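Local coordinates for protein DNA ligase (Aquifex aeolicus, PDB 3QWU) that binds adenosine and calcium and probably joins nucleic acid ends in an ATP-dependent reaction, as related ligases do, at residues 8-20 with 29-41. Residues are numbered along the deposited sequence; the frame is centred on the assembly and turned at random.
Sequences ELVKEALKKKKVR and YLRFNDDYKDIPR
V19 and R20 pair antiparallel with F32 and R31, the second pair hydrogen-bonded both ways: R20 N gives to R31 O at 3.0 Å and R31 N gives to R20 O at 2.8 Å. Just beyond, N33 N reaches K18 O nearly straight down its carbonyl, at 2.6 Å. V19 and F32 form the non-hydrogen-bonded pair. V19 CG2 packs over one face of the F32 ring, and I39 CG2 lies over the opposite face. Y36 swings its ring to the helix with CG anti to the backbone N (chi1 -172°). L9 CD2 and A13 CB meet its CD1, the latter at 3.4 Å, while K18 CG approaches CD2 at 3.7 Å. E12 CG touches the hydroxyl at the ring edge. With an alanine here the ring would be gone, which is likely to leave a gap between L9, A13 and K18 and take away the neighbour of E12 CG. The R20 guanidinium lies across the N33 amide, planes 35° apart, without a hydrogen bond between them. N33 OD1 instead accepts from R31 NH2 at 3.1 Å, and R31 NE forms a salt bridge with E22. Near the helix end, A13 O accepts from both K18 N and V19 N. V10 CG1 packs on L30 CD2 at 3.7 Å. Helix 7-15 packs against the beta hairpin of strands 19-24 and 27-32 and the type I' turn Y36 to I39 beyond it, and I45 of strand 44-45 touches V10, L30 and F32.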
loop_
_atom_site.group_PDB
_atom_site.type_symbol
_atom_site.label_atom_id
_atom_site.label_comp_id
_atom_site.label_asym_id
_atom_site.label_seq_id
_atom_site.Cartn_x
_atom_site.Cartn_y
_atom_site.Cartn_z
ATOM N N GLU A 8 -2.967 19.758 32.926
ATOM C CA GLU A 8 -4.195 19.743 32.099
ATOM C C GLU A 8 -3.911 19.311 30.688
ATOM O O GLU A 8 -4.845 19.033 29.925
ATOM C CB GLU A 8 -4.916 21.098 32.059
ATOM C CG GLU A 8 -5.375 21.581 33.403
ATOM C CD GLU A 8 -4.273 22.274 34.168
ATOM O OE1 GLU A 8 -3.142 22.341 33.648
ATOM O OE2 GLU A 8 -4.537 22.754 35.292
ATOM N N LEU A 9 -2.631 19.286 30.323
ATOM C CA LEU A 9 -2.238 18.652 29.082
ATOM C C LEU A 9 -2.438 17.141 29.280
ATOM O O LEU A 9 -3.047 16.478 28.436
ATOM C CB LEU A 9 -0.798 19.031 28.691
ATOM C CG LEU A 9 -0.516 19.110 27.177
ATOM C CD1 LEU A 9 0.554 20.163 26.821
ATOM C CD2 LEU A 9 -0.127 17.749 26.650
ATOM N N VAL A 10 -1.995 16.626 30.430
ATOM C CA VAL A 10 -2.158 15.201 30.764
ATOM C C VAL A 10 -3.630 14.816 30.965
ATOM O O VAL A 10 -4.071 13.761 30.504
ATOM C CB VAL A 10 -1.317 14.809 32.018
ATOM C CG1 VAL A 10 -1.596 13.366 32.446
ATOM C CG2 VAL A 10 0.184 14.994 31.751
ATOM N N LYS A 11 -4.392 15.685 31.625
ATOM C CA LYS A 11 -5.830 15.480 31.806
ATOM C C LYS A 11 -6.579 15.333 30.466
ATOM O O LYS A 11 -7.449 14.462 30.336
ATOM C CB LYS A 11 -6.417 16.625 32.630
ATOM C CG LYS A 11 -7.888 16.448 33.051
ATOM C CD LYS A 11 -8.365 17.625 33.895
ATOM C CE LYS A 11 -9.365 17.206 34.966
ATOM N NZ LYS A 11 -9.521 18.272 35.989
ATOM N N GLU A 12 -6.243 16.164 29.478
ATOM C CA GLU A 12 -6.931 16.125 28.178
ATOM C C GLU A 12 -6.542 14.875 27.409
ATOM O O GLU A 12 -7.384 14.290 26.725
ATOM C CB GLU A 12 -6.652 17.383 27.330
ATOM C CG GLU A 12 -7.548 17.538 26.056
ATOM C CD GLU A 12 -8.944 18.161 26.319
ATOM O OE1 GLU A 12 -9.036 19.349 26.709
ATOM O OE2 GLU A 12 -9.965 17.474 26.097
ATOM N N ALA A 13 -5.282 14.457 27.527
ATOM C CA ALA A 13 -4.817 13.259 26.817
ATOM C C ALA A 13 -5.305 11.961 27.472
ATOM O O ALA A 13 -5.389 10.938 26.797
ATOM C CB ALA A 13 -3.303 13.260 26.688
ATOM N N LEU A 14 -5.611 11.986 28.771
ATOM C CA LEU A 14 -6.310 10.852 29.405
ATOM C C LEU A 14 -7.721 10.748 28.833
ATOM O O LEU A 14 -8.202 9.651 28.566
ATOM C CB LEU A 14 -6.398 10.997 30.935
ATOM C CG LEU A 14 -5.460 10.215 31.859
ATOM C CD1 LEU A 14 -5.893 10.381 33.331
ATOM C CD2 LEU A 14 -5.427 8.745 31.494
ATOM N N LYS A 15 -8.374 11.900 28.660
ATOM C CA LYS A 15 -9.708 11.974 28.053
ATOM C C LYS A 15 -9.666 11.656 26.552
ATOM O O LYS A 15 -10.519 10.927 26.048
ATOM C CB LYS A 15 -10.334 13.361 28.301
ATOM C CG LYS A 15 -11.607 13.689 27.491
ATOM C CD LYS A 15 -12.837 12.900 27.945
ATOM C CE LYS A 15 -14.046 13.178 27.053
ATOM N NZ LYS A 15 -14.352 14.623 27.010
ATOM N N LYS A 16 -8.678 12.194 25.840
ATOM C CA LYS A 16 -8.548 11.922 24.402
ATOM C C LYS A 16 -7.869 10.554 24.130
ATOM O O LYS A 16 -7.723 10.169 22.975
ATOM C CB LYS A 16 -7.782 13.064 23.701
ATOM C CG LYS A 16 -8.374 13.541 22.350
ATOM C CD LYS A 16 -8.161 12.546 21.178
ATOM C CE LYS A 16 -8.289 13.216 19.785
ATOM N NZ LYS A 16 -9.571 14.009 19.614
ATOM N N LYS A 17 -7.466 9.830 25.182
ATOM C CA LYS A 17 -6.819 8.487 25.066
ATOM C C LYS A 17 -5.447 8.430 24.324
ATOM O O LYS A 17 -5.115 7.457 23.633
ATOM C CB LYS A 17 -7.824 7.436 24.542
ATOM C CG LYS A 17 -8.560 6.771 25.700
ATOM C CD LYS A 17 -9.814 6.037 25.286
ATOM C CE LYS A 17 -10.609 5.607 26.526
ATOM N NZ LYS A 17 -12.061 5.525 26.214
ATOM N N LYS A 18 -4.663 9.488 24.513
ATOM C CA LYS A 18 -3.269 9.543 24.078
ATOM C C LYS A 18 -2.334 9.059 25.204
ATOM O O LYS A 18 -1.257 8.520 24.924
ATOM C CB LYS A 18 -2.874 10.976 23.665
ATOM C CG LYS A 18 -3.684 11.596 22.529
ATOM C CD LYS A 18 -3.994 10.607 21.411
ATOM C CE LYS A 18 -4.303 11.308 20.088
ATOM N NZ LYS A 18 -5.372 10.606 19.305
ATOM N N VAL A 19 -2.743 9.255 26.462
ATOM C CA VAL A 19 -2.001 8.744 27.612
ATOM C C VAL A 19 -2.824 7.666 28.336
ATOM O O VAL A 19 -4.054 7.731 28.334
ATOM C CB VAL A 19 -1.603 9.900 28.582
ATOM C CG1 VAL A 19 -1.384 9.395 30.017
ATOM C CG2 VAL A 19 -0.367 10.604 28.067
ATOM N N ARG A 20 -2.137 6.676 28.919
ATOM C CA ARG A 20 -2.746 5.596 29.710
ATOM C C ARG A 20 -1.839 5.245 30.895
ATOM O O ARG A 20 -0.613 5.256 30.783
ATOM C CB ARG A 20 -2.967 4.305 28.896
ATOM C CG ARG A 20 -3.115 4.475 27.404
ATOM C CD ARG A 20 -4.113 3.516 26.782
ATOM N NE ARG A 20 -4.763 4.172 25.643
ATOM C CZ ARG A 20 -4.593 3.868 24.351
ATOM N NH1 ARG A 20 -3.799 2.867 23.971
ATOM N NH2 ARG A 20 -5.246 4.565 23.419
ATOM N N TYR A 29 2.634 4.082 36.388
ATOM C CA TYR A 29 3.111 5.207 35.577
ATOM C C TYR A 29 2.104 5.601 34.512
ATOM O O TYR A 29 1.143 4.877 34.266
ATOM C CB TYR A 29 4.516 4.929 34.963
ATOM C CG TYR A 29 4.623 3.796 33.942
ATOM C CD1 TYR A 29 4.928 4.044 32.600
ATOM C CD2 TYR A 29 4.463 2.475 34.323
ATOM C CE1 TYR A 29 5.062 2.983 31.668
ATOM C CE2 TYR A 29 4.582 1.411 33.404
ATOM C CZ TYR A 29 4.879 1.665 32.083
ATOM O OH TYR A 29 4.958 0.586 31.215
ATOM N N LEU A 30 2.306 6.777 33.922
ATOM C CA LEU A 30 1.498 7.236 32.789
ATOM C C LEU A 30 2.344 7.125 31.534
ATOM O O LEU A 30 3.538 7.444 31.565
ATOM C CB LEU A 30 1.042 8.667 33.015
ATOM C CG LEU A 30 0.077 8.852 34.208
ATOM C CD1 LEU A 30 0.806 8.852 35.607
ATOM C CD2 LEU A 30 -0.724 10.103 34.033
ATOM N N ARG A 31 1.738 6.647 30.445
ATOM C CA ARG A 31 2.457 6.350 29.203
ATOM C C ARG A 31 1.819 7.022 28.008
ATOM O O ARG A 31 0.629 6.849 27.758
ATOM C CB ARG A 31 2.444 4.848 28.956
ATOM C CG ARG A 31 3.171 4.413 27.694
ATOM C CD ARG A 31 3.143 2.917 27.544
ATOM N NE ARG A 31 1.838 2.416 27.103
ATOM C CZ ARG A 31 1.417 2.342 25.833
ATOM N NH1 ARG A 31 2.159 2.761 24.831
ATOM N NH2 ARG A 31 0.231 1.842 25.570
ATOM N N PHE A 32 2.613 7.778 27.262
ATOM C CA PHE A 32 2.131 8.421 26.032
ATOM C C PHE A 32 2.049 7.414 24.895
ATOM O O PHE A 32 3.071 6.969 24.360
ATOM C CB PHE A 32 3.012 9.619 25.646
ATOM C CG PHE A 32 2.579 10.893 26.303
ATOM C CD1 PHE A 32 3.067 11.251 27.540
ATOM C CD2 PHE A 32 1.630 11.703 25.702
ATOM C CE1 PHE A 32 2.636 12.440 28.150
ATOM C CE2 PHE A 32 1.165 12.885 26.309
ATOM C CZ PHE A 32 1.668 13.261 27.523
ATOM N N ASN A 33 0.827 7.049 24.532
ATOM C CA ASN A 33 0.605 6.010 23.536
ATOM C C ASN A 33 0.811 6.538 22.123
ATOM O O ASN A 33 1.208 5.800 21.237
ATOM C CB ASN A 33 -0.806 5.445 23.677
ATOM C CG ASN A 33 -1.066 4.310 22.721
ATOM O OD1 ASN A 33 -0.586 3.202 22.928
ATOM N ND2 ASN A 33 -1.827 4.582 21.654
ATOM N N ASP A 34 0.516 7.822 21.933
ATOM C CA ASP A 34 0.773 8.528 20.677
ATOM C C ASP A 34 1.408 9.865 20.962
ATOM O O ASP A 34 1.405 10.331 22.109
ATOM C CB ASP A 34 -0.549 8.813 19.937
ATOM C CG ASP A 34 -0.989 7.667 19.042
ATOM O OD1 ASP A 34 -0.123 6.948 18.467
ATOM O OD2 ASP A 34 -2.226 7.492 18.918
ATOM N N ASP A 35 1.908 10.496 19.902
ATOM C CA ASP A 35 2.270 11.903 19.939
ATOM C C ASP A 35 1.060 12.694 20.370
ATOM O O ASP A 35 -0.074 12.376 20.015
ATOM C CB ASP A 35 2.718 12.401 18.572
ATOM C CG ASP A 35 4.003 11.762 18.099
ATOM O OD1 ASP A 35 4.818 11.332 18.933
ATOM O OD2 ASP A 35 4.198 11.669 16.871
ATOM N N TYR A 36 1.299 13.714 21.176
ATOM C CA TYR A 36 0.248 14.638 21.572
ATOM C C TYR A 36 0.869 16.004 21.892
ATOM O O TYR A 36 1.689 16.126 22.820
ATOM C CB TYR A 36 -0.538 14.083 22.773
ATOM C CG TYR A 36 -1.781 14.897 23.141
ATOM C CD1 TYR A 36 -1.956 15.388 24.432
ATOM C CD2 TYR A 36 -2.781 15.177 22.185
ATOM C CE1 TYR A 36 -3.088 16.134 24.772
ATOM C CE2 TYR A 36 -3.915 15.924 22.520
ATOM C CZ TYR A 36 -4.062 16.404 23.812
ATOM O OH TYR A 36 -5.178 17.144 24.167
ATOM N N LYS A 37 0.484 17.011 21.105
ATOM C CA LYS A 37 0.896 18.394 21.338
ATOM C C LYS A 37 2.407 18.475 21.629
ATOM O O LYS A 37 2.835 19.002 22.680
ATOM C CB LYS A 37 0.061 19.022 22.478
ATOM C CG LYS A 37 -1.089 19.947 22.012
ATOM C CD LYS A 37 -1.299 21.152 22.975
ATOM C CE LYS A 37 -1.482 22.488 22.217
ATOM N NZ LYS A 37 -0.313 22.818 21.319
ATOM N N ASP A 38 3.187 17.907 20.695
ATOM C CA ASP A 38 4.678 17.916 20.718
ATOM C C ASP A 38 5.346 16.992 21.753
ATOM O O ASP A 38 6.573 16.860 21.725
ATOM C CB ASP A 38 5.248 19.346 20.887
ATOM C CG ASP A 38 4.534 20.373 20.017
ATOM O OD1 ASP A 38 4.300 21.500 20.504
ATOM O OD2 ASP A 38 4.186 20.057 18.863
ATOM N N ILE A 39 4.569 16.375 22.657
ATOM C CA ILE A 39 5.095 15.337 23.564
ATOM C C ILE A 39 5.271 14.066 22.774
ATOM O O ILE A 39 4.301 13.440 22.366
ATOM C CB ILE A 39 4.135 15.003 24.742
ATOM C CG1 ILE A 39 3.786 16.255 25.561
ATOM C CG2 ILE A 39 4.720 13.890 25.642
ATOM C CD1 ILE A 39 4.957 17.089 25.931
ATOM N N PRO A 40 6.510 13.666 22.533
ATOM C CA PRO A 40 6.653 12.448 21.733
ATOM C C PRO A 40 6.086 11.199 22.439
ATOM O O PRO A 40 6.151 11.086 23.675
ATOM C CB PRO A 40 8.159 12.354 21.510
ATOM C CG PRO A 40 8.764 13.074 22.613
ATOM C CD PRO A 40 7.809 14.154 23.033
ATOM N N ARG A 41 5.431 10.350 21.642
ATOM C CA ARG A 41 5.064 8.963 21.995
ATOM C C ARG A 41 6.187 8.228 22.725
ATOM O O ARG A 41 7.328 8.331 22.358
ATOM C CB ARG A 41 4.706 8.202 20.702
ATOM C CG ARG A 41 4.690 6.693 20.809
ATOM C CD ARG A 41 4.073 6.002 19.584
ATOM N NE ARG A 41 4.023 4.551 19.813
ATOM C CZ ARG A 41 4.984 3.680 19.490
ATOM N NH1 ARG A 41 6.111 4.082 18.879
ATOM N NH2 ARG A 41 4.821 2.383 19.774
#